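Local coordinates for protein aminotransferase class I and II (Streptococcus suis 89/1591, PDB 3OP7) that probably transfers amino groups between amino acids and keto acids, using pyridoxal phosphate held as a Schiff base on a lysine, at residues A[3-8]-A[118-123]; A[109-114]-A[130-135]. All coordinates share one frame; numbering follows the deposited sequence.

Contact 1. Residues A[3-8]-A[118-123]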
# COMPACT_ATOMS: atom_id res chain seq x y z
N LYS A 3 -15.15 -12.22 -6.37
CA LYS A 3 -13.86 -12.73 -6.87
C LYS A 3 -12.73 -12.47 -5.87
O LYS A 3 -11.56 -12.80 -6.12
CB LYS A 3 -13.55 -12.24 -8.31
CG LYS A 3 -14.00 -13.21 -9.48
CD LYS A 3 -13.36 -14.58 -9.39
CE LYS A 3 -14.33 -15.63 -8.85
NZ LYS A 3 -13.62 -16.72 -8.11
N LEU A 4 -13.07 -11.81 -4.76
CA LEU A 4 -12.07 -11.48 -3.72
C LEU A 4 -12.71 -11.69 -2.35
O LEU A 4 -13.46 -10.83 -1.89
CB LEU A 4 -11.53 -10.05 -3.81
CG LEU A 4 -10.33 -9.79 -2.89
CD1 LEU A 4 -9.05 -10.50 -3.39
CD2 LEU A 4 -10.06 -8.27 -2.72
N PRO A 5 -12.45 -12.86 -1.73
CA PRO A 5 -12.98 -13.24 -0.42
C PRO A 5 -12.39 -12.37 0.68
O PRO A 5 -11.26 -11.87 0.56
CB PRO A 5 -12.50 -14.73 -0.24
CG PRO A 5 -12.07 -15.20 -1.60
CD PRO A 5 -11.59 -13.91 -2.30
N ARG A 6 -13.13 -12.18 1.77
CA ARG A 6 -12.49 -11.54 2.94
C ARG A 6 -11.19 -12.28 3.28
O ARG A 6 -11.10 -13.47 3.03
CB ARG A 6 -13.42 -11.63 4.14
CG ARG A 6 -14.64 -10.68 4.09
CD ARG A 6 -15.64 -11.05 5.21
NE ARG A 6 -16.00 -12.48 5.12
CZ ARG A 6 -16.38 -13.26 6.14
NH1 ARG A 6 -16.49 -12.77 7.39
NH2 ARG A 6 -16.67 -14.54 5.91
N PHE A 7 -10.24 -11.57 3.85
CA PHE A 7 -8.94 -12.10 4.23
C PHE A 7 -9.14 -12.79 5.59
O PHE A 7 -9.46 -12.14 6.58
CB PHE A 7 -7.91 -10.95 4.25
CG PHE A 7 -6.47 -11.38 4.08
CD1 PHE A 7 -5.83 -12.13 5.09
CD2 PHE A 7 -5.74 -11.00 2.95
CE1 PHE A 7 -4.51 -12.50 4.96
CE2 PHE A 7 -4.43 -11.37 2.79
CZ PHE A 7 -3.78 -12.11 3.82
N GLY A 8 -9.02 -14.12 5.61
CA GLY A 8 -9.50 -14.91 6.72
C GLY A 8 -8.82 -14.66 8.04
O GLY A 8 -9.50 -14.52 9.06
N LEU A 118 -1.46 -14.88 -2.11
CA LEU A 118 -0.78 -15.57 -3.18
C LEU A 118 -1.73 -16.33 -4.12
O LEU A 118 -1.38 -16.53 -5.30
CB LEU A 118 0.32 -16.50 -2.66
CG LEU A 118 1.46 -15.81 -1.91
CD1 LEU A 118 2.38 -16.93 -1.36
CD2 LEU A 118 2.22 -14.71 -2.77
N TYR A 119 -2.90 -16.71 -3.63
CA TYR A 119 -3.92 -17.37 -4.45
C TYR A 119 -5.16 -16.53 -4.71
O TYR A 119 -5.69 -16.59 -5.81
CB TYR A 119 -4.27 -18.76 -3.91
CG TYR A 119 -4.68 -18.82 -2.47
CD1 TYR A 119 -6.00 -18.59 -2.10
CD2 TYR A 119 -3.76 -19.08 -1.46
CE1 TYR A 119 -6.37 -18.66 -0.78
CE2 TYR A 119 -4.11 -19.10 -0.16
CZ TYR A 119 -5.43 -18.88 0.18
OH TYR A 119 -5.81 -18.90 1.50
N ASP A 120 -5.59 -15.71 -3.75
CA ASP A 120 -6.80 -14.92 -3.96
C ASP A 120 -6.60 -13.67 -4.79
O ASP A 120 -7.51 -13.28 -5.52
CB ASP A 120 -7.53 -14.65 -2.64
CG ASP A 120 -8.44 -15.82 -2.24
OD1 ASP A 120 -8.86 -16.63 -3.15
OD2 ASP A 120 -8.75 -15.94 -1.01
N ILE A 121 -5.43 -13.05 -4.75
CA ILE A 121 -5.21 -11.94 -5.66
C ILE A 121 -5.30 -12.41 -7.11
O ILE A 121 -6.05 -11.82 -7.90
CB ILE A 121 -3.95 -11.07 -5.33
CG1 ILE A 121 -4.14 -10.37 -3.97
CG2 ILE A 121 -3.71 -10.04 -6.43
CD1 ILE A 121 -2.91 -9.64 -3.45
N PRO A 122 -4.57 -13.49 -7.49
CA PRO A 122 -4.70 -13.83 -8.90
C PRO A 122 -6.11 -14.22 -9.31
O PRO A 122 -6.54 -13.87 -10.39
CB PRO A 122 -3.72 -15.00 -9.11
CG PRO A 122 -2.99 -15.20 -7.84
CD PRO A 122 -3.40 -14.11 -6.86
N LYS A 123 -6.84 -14.91 -8.45
CA LYS A 123 -8.25 -15.23 -8.75
C LYS A 123 -9.03 -13.96 -9.04
O LYS A 123 -9.79 -13.89 -10.02
CB LYS A 123 -8.93 -15.91 -7.56
CG LYS A 123 -8.76 -17.39 -7.46
CD LYS A 123 -10.04 -17.96 -6.80
CE LYS A 123 -10.12 -19.48 -6.84
NZ LYS A 123 -11.37 -19.95 -6.14
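P5 of the N-terminal arm lies against the carboxylate of D120 on helix 117-124. The arm, residues 3-8, is an irregular loop leading into helix 8-16. The helix it touches belongs to the large domain of a fold-type I PLP enzyme, and it connects two parallel strands of the central sheet. No hydrogen bond joins the two segments.

The packing is by van der Waals contact. The proline ring meets the aspartate with its CG and CD edge. P5 CG is 3.5 Å from D120 OD2, and P5 CD is 3.7 Å from D120 CG. The two side chains cross obliquely. L4 reaches the helix with one methyl branch, its CD1 lying 3.8 Å from the backbone D120 O.

The polar partners come from outside this pair of segments. Q116 NE2 bonds D120 OD2 and also R6 O, so one amide bridges arm and helix. The second subunit covers the contact as well. Y250 of that subunit hydrogen-bonds to P5 O and packs on L4 and D120, which places the arm at the dimer interface.

The charged part lies at the partly exposed margin. K3 and K123 cross at about a right angle. The K3 chain bends at chi2 (-59°), and its CD comes 3.7 Å from the backbone K123 O. The two ammonium groups are close, which should be mildly unfavourable. K3 NZ sits 4.0 Å from K123 CD and 4.4 Å from K123 NZ.

Contact 2. Residues A[109-114]-A[130-135]; sequences ISLYPT and DLWQIE
The ring of Y112 carries L131 on one face and Q133 at its edge. L131 CD1 stands 3.7 Å from the ring centroid, only 7° off the normal, in a CH-pi contact. Its other methyl, CD2, touches CD1 of the ring. Q133 runs beside the ring, pointing the same way, with its amide plane 81° from the ring plane. Its OE1 lies in the ring plane, 3.5 Å from Y112 CD2. Beyond the pair, R342 bonds Q133 OE1, and E341 bonds Y112 OH.

The W132 indole lies on the other face of the sheet, with I109 and L111. I109 CG2 packs 3.7 Å from W132 CB. The indole continues to helix 144-150, and its NE1 bonds D143 O.

At the C-terminal end, L111 CD1 touches I134 CG2 at 3.5 Å, the side chains crossing at about a right angle. I134 CG1 lies between its backbone N and carbonyl carbon (chi1 65°) and packs against P113 CD. The I134 CD1 tip meets the same P113 CD at 3.6 Å. The peptide before P113 is cis.

Four backbone bonds join the strands: S110 N to D130 O, W132 N to S110 O, Y112 N to W132 O and I134 N to Y112 O. The third is weak, being strongly bent at the hydrogen. S110 OG bonds L111 O, 2.8 Å away, within its own strand.

This is the parallel pairing of a right-handed beta-alpha-beta crossover, strand 107-112, helix 117-124 and strand 128-135, in the mainly parallel sheet of the aminotransferase large domain.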
# COMPACT_ATOMS: atom_id res chain seq x y z
N ILE A 109 -0.45 -21.36 -10.49
CA ILE A 109 -0.47 -22.41 -9.49
C ILE A 109 0.08 -21.86 -8.19
O ILE A 109 1.13 -21.22 -8.19
CB ILE A 109 0.39 -23.59 -9.93
CG1 ILE A 109 -0.12 -24.15 -11.26
CG2 ILE A 109 0.47 -24.70 -8.84
CD1 ILE A 109 0.80 -25.24 -11.87
N SER A 110 -0.66 -22.06 -7.09
CA SER A 110 -0.26 -21.57 -5.78
C SER A 110 -0.15 -22.66 -4.80
O SER A 110 -1.04 -23.53 -4.74
CB SER A 110 -1.26 -20.55 -5.25
OG SER A 110 -0.87 -20.10 -3.95
N LEU A 111 0.96 -22.64 -4.06
CA LEU A 111 1.09 -23.41 -2.84
C LEU A 111 -0.19 -23.22 -2.00
O LEU A 111 -0.77 -22.14 -2.00
CB LEU A 111 2.32 -22.94 -2.06
CG LEU A 111 2.81 -23.76 -0.87
CD1 LEU A 111 3.25 -25.14 -1.31
CD2 LEU A 111 3.94 -22.96 -0.12
N TYR A 112 -0.61 -24.27 -1.28
CA TYR A 112 -1.89 -24.19 -0.58
C TYR A 112 -1.96 -25.20 0.55
O TYR A 112 -1.59 -26.38 0.37
CB TYR A 112 -3.07 -24.41 -1.55
CG TYR A 112 -4.38 -24.09 -0.91
CD1 TYR A 112 -4.82 -22.76 -0.86
CD2 TYR A 112 -5.17 -25.06 -0.31
CE1 TYR A 112 -6.00 -22.40 -0.25
CE2 TYR A 112 -6.40 -24.71 0.29
CZ TYR A 112 -6.78 -23.38 0.33
OH TYR A 112 -7.97 -22.96 0.92
N PRO A 113 -2.41 -24.75 1.73
CA PRO A 113 -2.61 -23.39 2.18
C PRO A 113 -1.32 -22.64 2.21
O PRO A 113 -0.25 -23.22 2.29
CB PRO A 113 -3.06 -23.54 3.66
CG PRO A 113 -3.16 -24.84 3.93
CD PRO A 113 -2.83 -25.70 2.76
N THR A 114 -1.42 -21.33 2.09
CA THR A 114 -0.28 -20.48 2.17
C THR A 114 -0.80 -19.08 2.50
O THR A 114 -1.98 -18.91 2.77
CB THR A 114 0.50 -20.42 0.82
OG1 THR A 114 1.71 -19.71 1.03
CG2 THR A 114 -0.31 -19.72 -0.32
N ASP A 130 -4.85 -23.00 -9.84
CA ASP A 130 -4.79 -24.34 -9.30
C ASP A 130 -4.02 -24.34 -7.97
O ASP A 130 -3.07 -23.57 -7.78
CB ASP A 130 -4.10 -25.27 -10.31
CG ASP A 130 -5.05 -25.88 -11.33
OD1 ASP A 130 -6.15 -26.35 -10.92
OD2 ASP A 130 -4.70 -25.92 -12.54
N LEU A 131 -4.42 -25.23 -7.07
CA LEU A 131 -3.84 -25.30 -5.74
C LEU A 131 -2.90 -26.47 -5.61
O LEU A 131 -3.24 -27.64 -5.87
CB LEU A 131 -4.95 -25.37 -4.71
CG LEU A 131 -5.94 -24.18 -4.75
CD1 LEU A 131 -7.03 -24.40 -3.66
CD2 LEU A 131 -5.31 -22.81 -4.59
N TRP A 132 -1.69 -26.17 -5.20
CA TRP A 132 -0.65 -27.16 -5.05
C TRP A 132 -0.55 -27.47 -3.56
O TRP A 132 0.02 -26.70 -2.79
CB TRP A 132 0.63 -26.57 -5.62
CG TRP A 132 1.80 -27.53 -5.67
CD1 TRP A 132 1.75 -28.91 -5.80
CD2 TRP A 132 3.20 -27.19 -5.66
NE1 TRP A 132 3.02 -29.41 -5.85
CE2 TRP A 132 3.92 -28.39 -5.74
CE3 TRP A 132 3.90 -25.99 -5.55
CZ2 TRP A 132 5.34 -28.41 -5.75
CZ3 TRP A 132 5.30 -26.02 -5.56
CH2 TRP A 132 5.99 -27.19 -5.66
N GLN A 133 -1.08 -28.64 -3.20
CA GLN A 133 -1.43 -28.95 -1.79
C GLN A 133 -0.24 -29.44 -0.96
O GLN A 133 0.43 -30.40 -1.33
CB GLN A 133 -2.54 -30.04 -1.72
CG GLN A 133 -3.89 -29.63 -2.37
CD GLN A 133 -4.74 -28.70 -1.53
OE1 GLN A 133 -4.46 -28.48 -0.33
NE2 GLN A 133 -5.76 -28.11 -2.16
N ILE A 134 -0.01 -28.79 0.18
CA ILE A 134 1.01 -29.20 1.10
C ILE A 134 0.54 -30.51 1.74
O ILE A 134 -0.67 -30.74 1.88
CB ILE A 134 1.37 -28.14 2.16
CG1 ILE A 134 0.19 -27.86 3.09
CG2 ILE A 134 1.87 -26.80 1.46
CD1 ILE A 134 0.43 -26.67 4.06
N GLU A 135 1.52 -31.35 2.09
CA GLU A 135 1.27 -32.66 2.63
C GLU A 135 1.97 -32.90 3.98
O GLU A 135 3.21 -33.00 4.08
CB GLU A 135 1.67 -33.75 1.61
CG GLU A 135 0.62 -33.86 0.48
CD GLU A 135 1.08 -34.62 -0.76
OE1 GLU A 135 2.08 -35.35 -0.67
OE2 GLU A 135 0.46 -34.43 -1.83

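Both contacts use the same beta-alpha-beta unit. Contact 2 joins its two strands; contact 1 covers its helix with the N-terminal arm. The interior pairing of 109-114 with 130-135 is buried and rests on backbone hydrogen bonds and apolar packing, with no other subunit touching it. The pairing of 3-8 with 118-123 is smaller and partly buried. It lacks direct hydrogen bonds, has lysines at its margin, and is covered partly by the second subunit. The two meet mainly at Y119 of the helix, with L118 O also near S110 OG. Y119 CZ lies 3.6 Å from Y112 CE1, and Y119 CB lies 3.7 Å from S110 OG.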